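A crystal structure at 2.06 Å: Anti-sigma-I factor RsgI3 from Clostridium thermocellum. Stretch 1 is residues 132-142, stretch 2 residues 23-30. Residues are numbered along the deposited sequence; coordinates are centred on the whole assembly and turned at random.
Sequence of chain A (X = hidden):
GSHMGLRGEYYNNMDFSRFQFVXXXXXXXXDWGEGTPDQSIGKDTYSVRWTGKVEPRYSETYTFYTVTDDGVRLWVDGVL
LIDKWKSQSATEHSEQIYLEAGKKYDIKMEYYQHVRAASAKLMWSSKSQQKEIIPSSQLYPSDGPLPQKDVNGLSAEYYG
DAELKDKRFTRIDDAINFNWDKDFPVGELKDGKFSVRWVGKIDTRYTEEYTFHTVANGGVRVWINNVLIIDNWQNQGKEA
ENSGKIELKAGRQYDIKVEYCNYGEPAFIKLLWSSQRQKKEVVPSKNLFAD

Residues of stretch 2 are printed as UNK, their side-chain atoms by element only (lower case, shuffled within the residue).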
# COMPACT_ATOMS: atom_id res chain seq x y z
N GLU A 132 6.14 8.30 -31.52
CA GLU A 132 6.69 6.97 -31.21
C GLU A 132 6.53 6.70 -29.71
O GLU A 132 6.38 7.69 -28.98
CB GLU A 132 8.16 6.99 -31.66
CG GLU A 132 8.95 8.13 -31.09
CD GLU A 132 10.46 8.12 -31.32
OE1 GLU A 132 10.89 7.37 -32.18
OE2 GLU A 132 11.22 8.91 -30.63
N ILE A 133 6.59 5.43 -29.31
CA ILE A 133 7.11 4.96 -27.99
C ILE A 133 8.36 5.73 -27.61
O ILE A 133 9.35 5.71 -28.35
CB ILE A 133 7.39 3.43 -28.01
CG1 ILE A 133 6.15 2.59 -28.26
CG2 ILE A 133 8.08 3.04 -26.71
CD1 ILE A 133 5.17 2.57 -27.06
N ILE A 134 8.41 6.31 -26.42
CA ILE A 134 9.61 7.09 -26.06
C ILE A 134 10.74 6.08 -25.97
O ILE A 134 10.71 5.18 -25.12
CB ILE A 134 9.50 7.93 -24.78
CG1 ILE A 134 8.29 8.87 -24.80
CG2 ILE A 134 10.79 8.70 -24.52
CD1 ILE A 134 8.25 9.85 -23.63
N PRO A 135 11.83 6.25 -26.72
CA PRO A 135 12.89 5.24 -26.74
C PRO A 135 13.93 5.37 -25.65
O PRO A 135 14.00 6.40 -25.00
CB PRO A 135 13.50 5.47 -28.13
CG PRO A 135 13.40 6.95 -28.28
CD PRO A 135 12.05 7.33 -27.70
N SER A 136 14.70 4.29 -25.44
CA SER A 136 15.63 4.15 -24.30
C SER A 136 16.73 5.16 -24.42
O SER A 136 17.27 5.54 -23.39
CB SER A 136 16.23 2.76 -24.16
OG SER A 136 16.83 2.35 -25.37
N SER A 137 17.09 5.54 -25.64
CA SER A 137 18.20 6.51 -25.91
C SER A 137 17.86 7.85 -25.27
O SER A 137 18.79 8.51 -24.90
CB SER A 137 18.43 6.73 -27.39
OG SER A 137 17.20 6.97 -28.04
N GLN A 138 16.57 8.18 -25.11
CA GLN A 138 16.14 9.48 -24.51
C GLN A 138 15.72 9.36 -23.04
O GLN A 138 15.12 10.32 -22.53
CB GLN A 138 14.93 10.04 -25.26
CG GLN A 138 15.04 10.02 -26.78
CD GLN A 138 16.34 10.57 -27.28
OE1 GLN A 138 17.00 9.94 -28.10
NE2 GLN A 138 16.74 11.71 -26.74
N LEU A 139 15.97 8.23 -22.37
CA LEU A 139 15.46 8.00 -20.99
C LEU A 139 16.59 7.54 -20.08
O LEU A 139 17.32 6.60 -20.45
CB LEU A 139 14.33 6.96 -20.99
CG LEU A 139 13.08 7.26 -21.80
CD1 LEU A 139 12.29 5.99 -21.99
CD2 LEU A 139 12.19 8.32 -21.17
N TYR A 140 16.67 8.13 -18.89
CA TYR A 140 17.76 7.92 -17.90
C TYR A 140 17.12 7.51 -16.60
O TYR A 140 16.29 8.24 -16.07
CB TYR A 140 18.56 9.22 -17.69
CG TYR A 140 19.20 9.72 -18.95
CD1 TYR A 140 18.45 10.35 -19.94
CD2 TYR A 140 20.55 9.46 -19.19
CE1 TYR A 140 19.02 10.75 -21.13
CE2 TYR A 140 21.15 9.86 -20.38
CZ TYR A 140 20.38 10.51 -21.33
OH TYR A 140 21.01 10.86 -22.48
N PRO A 141 17.47 6.35 -16.04
CA PRO A 141 16.76 5.83 -14.89
C PRO A 141 17.14 6.67 -13.69
O PRO A 141 18.20 7.21 -13.69
CB PRO A 141 17.24 4.38 -14.72
CG PRO A 141 18.53 4.31 -15.53
CD PRO A 141 18.43 5.37 -16.61
N SER A 142 16.28 6.76 -12.69
CA SER A 142 16.71 7.41 -11.44
C SER A 142 17.56 6.38 -10.71
O SER A 142 17.39 5.22 -11.01
CB SER A 142 15.56 7.95 -10.63
OG SER A 142 14.63 6.95 -10.45
N UNK A 23 13.40 -2.70 -11.46
CA UNK A 23 14.24 -3.07 -12.63
C UNK A 23 14.27 -1.87 -13.55
O UNK A 23 13.38 -0.98 -13.44
n UNK A 23 8.66 -5.62 -16.54
c UNK A 23 12.47 -4.06 -14.21
n UNK A 23 9.97 -7.27 -15.61
c UNK A 23 13.70 -4.30 -13.37
n UNK A 23 10.63 -5.07 -15.47
c UNK A 23 9.77 -5.99 -15.90
c UNK A 23 11.84 -5.33 -14.76
N UNK A 24 15.27 -1.79 -14.39
CA UNK A 24 15.31 -0.72 -15.41
C UNK A 24 14.65 -1.29 -16.65
O UNK A 24 15.10 -2.33 -17.08
c UNK A 24 18.67 0.67 -14.18
c UNK A 24 17.17 0.48 -14.30
c UNK A 24 16.85 0.70 -16.82
c UNK A 24 16.74 -0.21 -15.60
N UNK A 25 13.56 -0.64 -17.06
CA UNK A 25 12.79 -0.90 -18.27
C UNK A 25 13.36 0.06 -19.30
O UNK A 25 13.40 1.28 -19.11
o UNK A 25 11.10 -2.86 -17.05
c UNK A 25 10.74 -1.68 -16.95
o UNK A 25 10.03 -1.25 -16.02
c UNK A 25 11.30 -0.70 -17.98
N UNK A 26 13.77 -0.45 -20.47
CA UNK A 26 14.34 0.43 -21.49
C UNK A 26 13.33 1.42 -22.05
O UNK A 26 13.69 2.57 -22.39
c UNK A 26 13.74 -1.87 -20.86
c UNK A 26 14.81 -0.53 -22.62
c UNK A 26 14.45 -1.95 -22.21
N UNK A 27 12.10 0.97 -22.17
CA UNK A 27 10.98 1.84 -22.55
C UNK A 27 9.70 1.28 -21.92
O UNK A 27 9.75 0.21 -21.28
s UNK A 27 10.35 0.45 -24.86
c UNK A 27 10.94 1.95 -24.06
N UNK A 28 8.66 2.10 -21.95
CA UNK A 28 7.31 1.80 -21.39
C UNK A 28 6.45 1.46 -22.58
O UNK A 28 5.92 2.36 -23.19
c UNK A 28 5.34 2.46 -19.96
c UNK A 28 7.27 4.44 -18.49
c UNK A 28 6.72 2.90 -20.47
c UNK A 28 7.68 3.24 -19.32
N UNK A 29 6.42 0.17 -22.84
CA UNK A 29 5.74 -0.44 -24.00
C UNK A 29 5.34 -1.88 -23.62
O UNK A 29 5.97 -2.83 -24.13
o UNK A 29 4.61 -0.76 -26.45
o UNK A 29 6.47 -1.27 -27.48
c UNK A 29 6.63 -0.47 -25.23
c UNK A 29 5.85 -0.86 -26.48
N UNK A 30 4.36 -2.02 -22.73
CA UNK A 30 4.01 -3.30 -22.11
C UNK A 30 2.60 -3.67 -22.49
O UNK A 30 1.70 -2.90 -22.29
c UNK A 30 6.16 -1.94 -19.68
c UNK A 30 5.63 -3.11 -20.15
c UNK A 30 4.20 -3.18 -20.59
c UNK A 30 7.76 -4.17 -19.80
c UNK A 30 7.50 -1.87 -19.28
c UNK A 30 6.43 -4.23 -20.19
c UNK A 30 8.27 -3.01 -19.26
O HOH W 1 8.48 4.66 -23.42

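Position 23 carries three carbons, a nitrogen, and then a carbon bearing two more nitrogens, an unbranched chain ending in a guanidinium: Arg-23. It reaches nothing on stretch 1. NE forms a salt bridge within its own strand, and NH1 and NH2 are hydrogen-bonded elsewhere in the structure.

Position 24 has four side-chain carbons, forked at the first, with one arm two carbons long, and so is Ile-24. Its CA-to-CB bond points toward stretch 1, and its CD1 lies 3.9 Å from CG of Pro-141. An extended aliphatic arm suits a proline ring, since neither surface has polar groups to satisfy.

At position 25 two carbons are followed by two oxygens on the second, a short carboxylate that does not reach stretch 1: Asp-25. Its OD1 accepts the hydrogen bond from Arg-23 NE at 2.8 Å, part of a salt bridge, while OD2 is hydrogen-bonded elsewhere in the structure. This buried acid therefore has partners for both oxygens.

Position 26 has three carbons that close a ring onto the backbone nitrogen, which identifies Pro-26. Its CB is 3.9 Å from CB of Ser-136, but the closer approach is made by its carbonyl: O lies 3.1 Å from both CA and CB of Ser-136, the former a CA-H...O contact. Leu-139 CD1 also approaches this O, at 3.7 Å. The backbones come close here, with the CA atoms of Ser-136 and Pro-26 4.8 Å apart.

Position 27 shows one carbon and one sulfur, hence Cys-27. Its CB lies 3.4 Å from Ile-134 O, and SG packs 3.9 Å from Ile-133 CG2. A compact, weakly polar side chain can lie against a carbonyl and a methyl group at once.

Position 28 again has four carbons forked at the first, with one two-carbon arm: Ile-28. The side chain stays clear of stretch 1, and being buried it suits an aliphatic group with no polar atoms to satisfy; its backbone makes the contact, O lying 3.9 Å from Ile-133 CD1, while N donates to water 1 at 3.0 Å.

Position 29 has two carbons, the second with two oxygens: Asp-29. Its OD1 comes within 3.4 Å of Ile-133 CD1, a van der Waals contact that leaves the exposed carboxylate open to solvent.

Position 30, one carbon and a six-carbon ring, is Phe-30, whose partly exposed apolar ring lies beyond the reach of stretch 1.

No direct hydrogen bond joins the stretches. Apolar packing by Ile-133 and Pro-141 and the close backbone approach at Ser-136 hold them together, while water 1, which accepts from Ile-28 N and can donate to Ile-134 O at 2.9 Å, can bridge the two.

Stretch 2 (23-30) RIDPCIDF
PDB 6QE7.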